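Local coordinates for protein 3,4-dihydroxybenzoate decarboxylase (Enterobacter cloacae, PDB 5NY5) that probably decarboxylates 3,4-dihydroxybenzoic acid, and in reverse carboxylates catechols, as a prenylated-FMN-dependent, metal-binding enzyme of the UbiD family, at residues V108-S113 against P244-Q249; E160-T165 against T227-N232; V251-K256 against I264-L269. One frame throughout, in Å; residues are numbered along the deposited sequence.

How the interactions relate
All three interactions lie on one side of the chain's centre, within the Rift-related, FMN-binding region. Interaction 1 is a surface contact, made largely of backbone bonds between two short parallel strands; interactions 2 and 3 are partly buried and rely more on side chains, with methyl and CA groups over aromatic faces in interaction 2 and a strand carboxylate holding loop amides in interaction 3. The segment 251-256 continues from strand 246-249 of interaction 1 and leads into the next strand of the same small sheet. Y231 connects the set: its ring packs on L247 of interaction 1, and its hydroxyl probably hydrogen-bonds to E255 OE1 of interaction 3.

Interaction 1: V108-S113 against P244-Q249; sequences VVVPAS and PVELVQ
The carbonyl oxygen of L247 is gripped by two groups of the facing strand: V110 N donates a short hydrogen bond to L247 O at 2.6 Å, and V109 CA approaches the same oxygen at 3.2 Å in a CA-H...O contact. V108 O is held in a similar way, accepting a hydrogen bond from L247 N at 2.7 Å while E246 CA lies 3.3 Å from V108 O. A third bond, from V108 N to V245 O at 2.9 Å, fixes the start of the pairing. The three bonds are those of two parallel strands, 108-110 and 246-249, with V108 bridged to E246 and V109 to L247. The N-to-C directions of these two short strands differ by 48°. Strand 108-110 is an outermost strand of this small mixed sheet within the chain; strand 256-258 completes it antiparallel to 246-249, whose residues E246 and V248 bond to A259 and A257. Side chains add modest apolar contacts on the two faces. On the V108 and E246 face, V108 lies alongside P244 and points the same way, its CG2 3.9 Å from P244 CB. V110 crosses E246 obliquely, CG1 meeting E246 CG at 4.0 Å; with CG1 anti to its own carbonyl carbon (chi1 -59°), this methyl touches CB and CG of the glutamate. On the other face V109 CG1 reaches L247 CB at 4.3 Å, while L247 also packs on L234 of helix 234-241.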
loop_
_atom_site.group_PDB
_atom_site.type_symbol
_atom_site.label_atom_id
_atom_site.label_comp_id
_atom_site.label_asym_id
_atom_site.label_seq_id
_atom_site.Cartn_x
_atom_site.Cartn_y
_atom_site.Cartn_z
ATOM N N VAL A 108 29.758 10.335 49.185
ATOM C CA VAL A 108 30.190 10.844 50.482
ATOM C C VAL A 108 31.119 12.029 50.256
ATOM O O VAL A 108 31.985 11.990 49.376
ATOM C CB VAL A 108 30.891 9.749 51.314
ATOM C CG1 VAL A 108 31.517 10.343 52.561
ATOM C CG2 VAL A 108 29.910 8.650 51.684
ATOM N N VAL A 109 30.942 13.083 51.050
ATOM C CA VAL A 109 31.810 14.252 50.967
ATOM C C VAL A 109 33.059 14.014 51.805
ATOM O O VAL A 109 33.008 13.376 52.864
ATOM C CB VAL A 109 31.060 15.519 51.418
ATOM C CG1 VAL A 109 29.802 15.710 50.590
ATOM C CG2 VAL A 109 30.719 15.449 52.897
ATOM N N VAL A 110 34.196 14.502 51.316
ATOM C CA VAL A 110 35.476 14.339 52.004
ATOM C C VAL A 110 36.232 15.658 51.963
ATOM O O VAL A 110 36.017 16.493 51.074
ATOM C CB VAL A 110 36.337 13.222 51.378
ATOM C CG1 VAL A 110 35.609 11.888 51.413
ATOM C CG2 VAL A 110 36.737 13.583 49.959
ATOM N N PRO A 111 37.118 15.879 52.932
ATOM C CA PRO A 111 37.935 17.096 52.917
ATOM C C PRO A 111 38.978 17.052 51.813
ATOM O O PRO A 111 39.292 16.000 51.251
ATOM C CB PRO A 111 38.595 17.103 54.300
ATOM C CG PRO A 111 37.762 16.181 55.132
ATOM C CD PRO A 111 37.272 15.132 54.190
ATOM N N ALA A 112 39.531 18.232 51.516
ATOM C CA ALA A 112 40.552 18.350 50.481
ATOM C C ALA A 112 41.746 17.443 50.733
ATOM O O ALA A 112 42.515 17.175 49.804
ATOM C CB ALA A 112 41.024 19.801 50.367
ATOM N N SER A 113 41.921 16.973 51.969
ATOM C CA SER A 113 42.995 16.035 52.269
ATOM C C SER A 113 42.902 14.787 51.399
ATOM O O SER A 113 43.927 14.206 51.028
ATOM C CB SER A 113 42.952 15.667 53.753
ATOM O OG SER A 113 43.865 14.633 54.067
ATOM N N PRO A 244 31.559 4.020 48.037
ATOM C CA PRO A 244 30.905 5.288 47.689
ATOM C C PRO A 244 31.831 6.229 46.934
ATOM O O PRO A 244 33.033 6.295 47.193
ATOM C CB PRO A 244 30.508 5.867 49.052
ATOM C CG PRO A 244 31.363 5.155 50.039
ATOM C CD PRO A 244 31.577 3.788 49.487
ATOM N N VAL A 245 31.250 6.956 45.979
ATOM C CA VAL A 245 31.988 7.980 45.253
ATOM C C VAL A 245 32.269 9.149 46.186
ATOM O O VAL A 245 31.373 9.629 46.891
ATOM C CB VAL A 245 31.199 8.431 44.015
ATOM C CG1 VAL A 245 31.956 9.511 43.261
ATOM C CG2 VAL A 245 30.914 7.246 43.115
ATOM N N GLU A 246 33.512 9.615 46.195
ATOM C CA GLU A 246 33.923 10.672 47.106
ATOM C C GLU A 246 33.774 12.040 46.451
ATOM O O GLU A 246 34.133 12.229 45.286
ATOM C CB GLU A 246 35.369 10.455 47.558
ATOM C CG GLU A 246 35.547 9.236 48.448
ATOM C CD GLU A 246 36.999 8.837 48.621
ATOM O OE1 GLU A 246 37.253 7.684 49.029
ATOM O OE2 GLU A 246 37.887 9.671 48.347
ATOM N N LEU A 247 33.235 12.989 47.213
ATOM C CA LEU A 247 33.018 14.351 46.751
ATOM C C LEU A 247 33.812 15.321 47.614
ATOM O O LEU A 247 34.049 15.072 48.799
ATOM C CB LEU A 247 31.533 14.718 46.787
ATOM C CG LEU A 247 30.619 13.855 45.917
ATOM C CD1 LEU A 247 29.161 14.217 46.129
ATOM C CD2 LEU A 247 30.997 14.000 44.456
ATOM N N VAL A 248 34.217 16.433 47.009
ATOM C CA VAL A 248 34.995 17.461 47.687
ATOM C C VAL A 248 34.349 18.811 47.414
ATOM O O VAL A 248 33.902 19.079 46.294
ATOM C CB VAL A 248 36.472 17.450 47.231
ATOM C CG1 VAL A 248 36.567 17.502 45.715
ATOM C CG2 VAL A 248 37.242 18.605 47.856
ATOM N N GLN A 249 34.283 19.652 48.443
ATOM C CA GLN A 249 33.733 20.989 48.275
ATOM C C GLN A 249 34.565 21.777 47.272
ATOM O O GLN A 249 35.787 21.624 47.196
ATOM C CB GLN A 249 33.694 21.716 49.619
ATOM C CG GLN A 249 33.120 23.119 49.555
ATOM C CD GLN A 249 31.681 23.136 49.091
ATOM O OE1 GLN A 249 30.920 22.207 49.357
ATOM N NE2 GLN A 249 31.300 24.193 48.386
#

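Interaction 2: E160-T165 against T227-N232; sequences EDTSLT and TPFGYN
F229 lays its ring flat against the backbone of the turn at S163, while Y231, two residues on, offers a ring face to the methyl of T165. The first ring carries S163 CA over its centre, 3.8 Å from the F229 centroid and 13° off the ring normal, a CH-pi contact. On the same face, S163 CB lies towards the CD2-CE2 edge, 3.7 Å from F229 CE2, and T162 CG2 comes in beyond the rim at CE1, 3.9 Å from F229 CE1, with the T162 side chain crossing that of F229 at a slant. T165 instead crosses Y231 at about a right angle. Its CG2 stands over the Y231 face but is shifted towards the rim, 3.5 Å from Y231 CZ, in a second CH-pi contact. The first torsion of T165 (chi1 66°) sets OG1 between its backbone N and carbonyl carbon, where it accepts from Y231 N at 2.9 Å. F229 N donates likewise to S163 O, at 3.0 Å. S163 lies in the type I turn D161-L164, and both F229 and Y231 have left-handed backbone conformations that bend the chain round G230. Within that bend, N232 ND2 bonds to T227 OG1 at 2.9 Å. The phenolic oxygen of Y231 probably hydrogen-bonds to E255 OE1. T165 and N232 immediately precede D166 and E233, which bind manganese in this protein, though no metal is present in this chain. The T165 side chain is about 6 Å from those of D166 and E233, which is consistent with a second-shell place. By pairing a hydrogen bond from a backbone N-H with a CH-pi contact, this one threonine fixes both the amide and the ring plane of Y231.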
loop_
_atom_site.group_PDB
_atom_site.type_symbol
_atom_site.label_atom_id
_atom_site.label_comp_id
_atom_site.label_asym_id
_atom_site.label_seq_id
_atom_site.Cartn_x
_atom_site.Cartn_y
_atom_site.Cartn_z
ATOM N N GLU A 160 17.815 27.749 44.592
ATOM C CA GLU A 160 16.871 27.989 45.676
ATOM C C GLU A 160 16.895 26.880 46.719
ATOM O O GLU A 160 17.040 27.154 47.914
ATOM C CB GLU A 160 15.452 28.144 45.114
ATOM C CG GLU A 160 15.270 29.333 44.188
ATOM C CD GLU A 160 13.827 29.520 43.760
ATOM O OE1 GLU A 160 13.000 28.630 44.050
ATOM O OE2 GLU A 160 13.518 30.558 43.139
ATOM N N ASP A 161 16.758 25.627 46.290
ATOM C CA ASP A 161 16.744 24.466 47.177
ATOM C C ASP A 161 17.978 23.627 46.859
ATOM O O ASP A 161 17.910 22.682 46.070
ATOM C CB ASP A 161 15.454 23.662 47.006
ATOM C CG ASP A 161 15.248 22.640 48.107
ATOM O OD1 ASP A 161 16.227 22.295 48.802
ATOM O OD2 ASP A 161 14.102 22.175 48.277
ATOM N N THR A 162 19.101 23.962 47.502
ATOM C CA THR A 162 20.365 23.283 47.235
ATOM C C THR A 162 20.267 21.769 47.404
ATOM O O THR A 162 21.066 21.034 46.810
ATOM C CB THR A 162 21.455 23.852 48.149
ATOM O OG1 THR A 162 21.433 25.283 48.077
ATOM C CG2 THR A 162 22.834 23.363 47.729
ATOM N N SER A 163 19.291 21.282 48.174
ATOM C CA SER A 163 19.091 19.845 48.327
ATOM C C SER A 163 18.711 19.157 47.021
ATOM O O SER A 163 18.706 17.923 46.969
ATOM C CB SER A 163 18.013 19.576 49.380
ATOM O OG SER A 163 16.765 20.117 48.984
ATOM N N LEU A 164 18.389 19.917 45.977
ATOM C CA LEU A 164 18.048 19.372 44.670
ATOM C C LEU A 164 19.270 19.468 43.766
ATOM O O LEU A 164 19.721 20.573 43.445
ATOM C CB LEU A 164 16.865 20.124 44.062
ATOM C CG LEU A 164 15.578 20.097 44.884
ATOM C CD1 LEU A 164 14.573 21.098 44.338
ATOM C CD2 LEU A 164 14.992 18.694 44.897
ATOM N N THR A 165 19.796 18.317 43.357
ATOM C CA THR A 165 21.035 18.249 42.600
ATOM C C THR A 165 20.814 17.545 41.268
ATOM O O THR A 165 19.853 16.790 41.088
ATOM C CB THR A 165 22.125 17.512 43.388
ATOM O OG1 THR A 165 21.752 16.137 43.549
ATOM C CG2 THR A 165 22.310 18.142 44.758
ATOM N N THR A 227 16.939 12.438 45.874
ATOM C CA THR A 227 16.950 12.411 47.328
ATOM C C THR A 227 17.663 13.662 47.824
ATOM O O THR A 227 18.360 14.327 47.053
ATOM C CB THR A 227 17.657 11.149 47.849
ATOM O OG1 THR A 227 19.039 11.178 47.470
ATOM C CG2 THR A 227 17.001 9.896 47.287
ATOM N N PRO A 228 17.493 14.018 49.101
ATOM C CA PRO A 228 18.106 15.263 49.598
ATOM C C PRO A 228 19.624 15.207 49.517
ATOM O O PRO A 228 20.253 14.288 50.048
ATOM C CB PRO A 228 17.623 15.340 51.052
ATOM C CG PRO A 228 16.414 14.473 51.106
ATOM C CD PRO A 228 16.674 13.368 50.138
ATOM N N PHE A 229 20.208 16.210 48.858
ATOM C CA PHE A 229 21.650 16.267 48.615
ATOM C C PHE A 229 22.150 14.936 48.061
ATOM O O PHE A 229 23.171 14.392 48.488
ATOM C CB PHE A 229 22.408 16.660 49.885
ATOM C CG PHE A 229 22.191 18.086 50.312
ATOM C CD1 PHE A 229 23.023 19.094 49.854
ATOM C CD2 PHE A 229 21.161 18.417 51.179
ATOM C CE1 PHE A 229 22.831 20.406 50.247
ATOM C CE2 PHE A 229 20.963 19.728 51.578
ATOM C CZ PHE A 229 21.799 20.723 51.110
ATOM N N GLY A 230 21.407 14.408 47.093
ATOM C CA GLY A 230 21.589 13.043 46.646
ATOM C C GLY A 230 22.691 12.814 45.635
ATOM O O GLY A 230 23.485 11.884 45.800
ATOM N N TYR A 231 22.753 13.644 44.593
ATOM C CA TYR A 231 23.641 13.407 43.453
ATOM C C TYR A 231 23.495 11.965 42.972
ATOM O O TYR A 231 24.469 11.224 42.823
ATOM C CB TYR A 231 25.095 13.727 43.807
ATOM C CG TYR A 231 25.343 15.152 44.255
ATOM C CD1 TYR A 231 25.572 16.162 43.329
ATOM C CD2 TYR A 231 25.366 15.483 45.604
ATOM C CE1 TYR A 231 25.804 17.462 43.735
ATOM C CE2 TYR A 231 25.598 16.781 46.017
ATOM C CZ TYR A 231 25.817 17.765 45.080
ATOM O OH TYR A 231 26.049 19.057 45.486
ATOM N N ASN A 232 22.243 11.570 42.728
ATOM C CA ASN A 232 21.881 10.157 42.698
ATOM C C ASN A 232 22.481 9.400 41.521
ATOM O O ASN A 232 22.643 8.178 41.613
ATOM C CB ASN A 232 20.361 10.018 42.690
ATOM C CG ASN A 232 19.713 10.678 43.893
ATOM O OD1 ASN A 232 19.380 11.865 43.863
ATOM N ND2 ASN A 232 19.535 9.912 44.962
#

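Interaction 3: V251-K256 against I264-L269; sequences VAVKEK and IIEGEL
V251 N and A252 N, successive backbone amides of the loop 251-256, both donate to the carboxylate of E266. The V251 bond, to E266 OE2 at 2.9 Å, is nearly straight (172° at the hydrogen) but meets its oxygen on the syn side 20° out of the carboxylate plane; the shorter bond from A252 N to E266 OE1, at 2.5 Å, uses the syn lone pair. E266 belongs to strand 263-269 of the antiparallel, curled sheet of the Rift-related region, consistent with the split beta-barrel of FMN-binding proteins; the loop links strands 246-249 and 256-258. The glutamate chain is extended beyond CG (chi2 -178°), a shape that carries its carboxylate out from the strand to the loop backbone, and both oxygens are drawn on by N-H groups, which would probably favour the charged form. Nearer the strand backbone, the V253 methyls pack against the E266 stem: V253 CG2 lies 3.7 Å from E266 CB, while V253 CG1 also reaches the next residue, 3.8 Å from G267 O. Further out, the strand is held by its neighbours, with backbone bonds from E266 to K307 and A308 and from G267 to V206. A252 rests on K307 and A308 of strand 303-311. K254 centres an inverse gamma turn closed by a weak bond from E255 N to V253 O, after which the end of the E255 side chain leads away from strand 263-269 and its OE2 bonds to S157 OG. E255 OE1, the probable partner of Y231 OH, accepts from K256 N at 3.2 Å, on the anti side of the carboxylate and well out of its plane.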
loop_
_atom_site.group_PDB
_atom_site.type_symbol
_atom_site.label_atom_id
_atom_site.label_comp_id
_atom_site.label_asym_id
_atom_site.label_seq_id
_atom_site.Cartn_x
_atom_site.Cartn_y
_atom_site.Cartn_z
ATOM N N VAL A 251 36.459 24.919 45.377
ATOM C CA VAL A 251 37.464 25.862 45.846
ATOM C C VAL A 251 37.078 27.300 45.527
ATOM O O VAL A 251 37.291 28.197 46.343
ATOM C CB VAL A 251 38.840 25.499 45.244
ATOM C CG1 VAL A 251 39.763 26.694 45.242
ATOM C CG2 VAL A 251 39.466 24.352 46.022
ATOM N N ALA A 252 36.483 27.535 44.357
ATOM C CA ALA A 252 36.130 28.881 43.933
ATOM C C ALA A 252 34.643 29.092 43.689
ATOM O O ALA A 252 34.224 30.246 43.536
ATOM C CB ALA A 252 36.893 29.257 42.654
ATOM N N VAL A 253 33.835 28.033 43.640
ATOM C CA VAL A 253 32.414 28.145 43.347
ATOM C C VAL A 253 31.629 27.359 44.390
ATOM O O VAL A 253 32.183 26.588 45.174
ATOM C CB VAL A 253 32.064 27.656 41.927
ATOM C CG1 VAL A 253 32.787 28.492 40.883
ATOM C CG2 VAL A 253 32.409 26.185 41.775
ATOM N N LYS A 254 30.311 27.564 44.381
ATOM C CA LYS A 254 29.414 26.975 45.377
ATOM C C LYS A 254 28.842 25.659 44.847
ATOM O O LYS A 254 27.653 25.525 44.551
ATOM C CB LYS A 254 28.306 27.957 45.736
ATOM C CG LYS A 254 28.800 29.303 46.230
ATOM C CD LYS A 254 29.479 29.181 47.585
ATOM C CE LYS A 254 29.919 30.540 48.104
ATOM N NZ LYS A 254 30.901 31.188 47.192
ATOM N N GLU A 255 29.726 24.670 44.737
ATOM C CA GLU A 255 29.347 23.345 44.264
ATOM C C GLU A 255 30.487 22.382 44.556
ATOM O O GLU A 255 31.651 22.785 44.609
ATOM C CB GLU A 255 29.023 23.354 42.764
ATOM C CG GLU A 255 28.336 22.096 42.259
ATOM C CD GLU A 255 27.081 21.763 43.040
ATOM O OE1 GLU A 255 27.120 20.822 43.860
ATOM O OE2 GLU A 255 26.057 22.449 42.842
ATOM N N LYS A 256 30.139 21.114 44.748
ATOM C CA LYS A 256 31.123 20.075 45.003
ATOM C C LYS A 256 31.664 19.516 43.690
ATOM O O LYS A 256 31.097 19.727 42.616
ATOM C CB LYS A 256 30.516 18.953 45.845
ATOM C CG LYS A 256 30.118 19.385 47.244
ATOM C CD LYS A 256 28.689 18.983 47.560
ATOM C CE LYS A 256 28.223 19.595 48.871
ATOM N NZ LYS A 256 26.750 19.452 49.055
ATOM N N ILE A 264 39.291 19.372 37.078
ATOM C CA ILE A 264 38.050 20.031 37.463
ATOM C C ILE A 264 38.058 21.439 36.888
ATOM O O ILE A 264 39.068 22.145 36.969
ATOM C CB ILE A 264 37.876 20.087 38.995
ATOM C CG1 ILE A 264 38.008 18.694 39.605
ATOM C CG2 ILE A 264 36.530 20.700 39.355
ATOM C CD1 ILE A 264 36.927 17.752 39.176
ATOM N N ILE A 265 36.935 21.845 36.308
ATOM C CA ILE A 265 36.725 23.220 35.876
ATOM C C ILE A 265 35.591 23.791 36.714
ATOM O O ILE A 265 34.452 23.315 36.636
ATOM C CB ILE A 265 36.407 23.310 34.378
ATOM C CG1 ILE A 265 37.528 22.683 33.554
ATOM C CG2 ILE A 265 36.205 24.757 33.967
ATOM C CD1 ILE A 265 37.294 22.754 32.061
ATOM N N GLU A 266 35.904 24.793 37.529
ATOM C CA GLU A 266 34.913 25.472 38.354
ATOM C C GLU A 266 34.522 26.774 37.671
ATOM O O GLU A 266 35.373 27.640 37.444
ATOM C CB GLU A 266 35.456 25.743 39.756
ATOM C CG GLU A 266 35.758 24.494 40.563
ATOM C CD GLU A 266 36.250 24.811 41.961
ATOM O OE1 GLU A 266 36.238 26.001 42.341
ATOM O OE2 GLU A 266 36.649 23.872 42.679
ATOM N N GLY A 267 33.239 26.909 37.344
ATOM C CA GLY A 267 32.770 28.089 36.652
ATOM C C GLY A 267 31.332 28.399 37.006
ATOM O O GLY A 267 30.708 27.724 37.827
ATOM N N GLU A 268 30.812 29.442 36.367
ATOM C CA GLU A 268 29.441 29.880 36.564
ATOM C C GLU A 268 28.801 30.173 35.216
ATOM O O GLU A 268 29.461 30.643 34.286
ATOM C CB GLU A 268 29.372 31.128 37.454
ATOM C CG GLU A 268 29.804 30.893 38.889
ATOM C CD GLU A 268 29.960 32.182 39.667
ATOM O OE1 GLU A 268 30.341 32.117 40.855
ATOM O OE2 GLU A 268 29.706 33.260 39.091
ATOM N N LEU A 269 27.507 29.883 35.120
ATOM C CA LEU A 269 26.729 30.203 33.928
ATOM C C LEU A 269 26.253 31.647 34.031
ATOM O O LEU A 269 25.414 31.973 34.878
ATOM C CB LEU A 269 25.559 29.236 33.784
ATOM C CG LEU A 269 25.921 27.817 33.342
ATOM C CD1 LEU A 269 24.938 26.805 33.901
ATOM C CD2 LEU A 269 25.958 27.734 31.826
#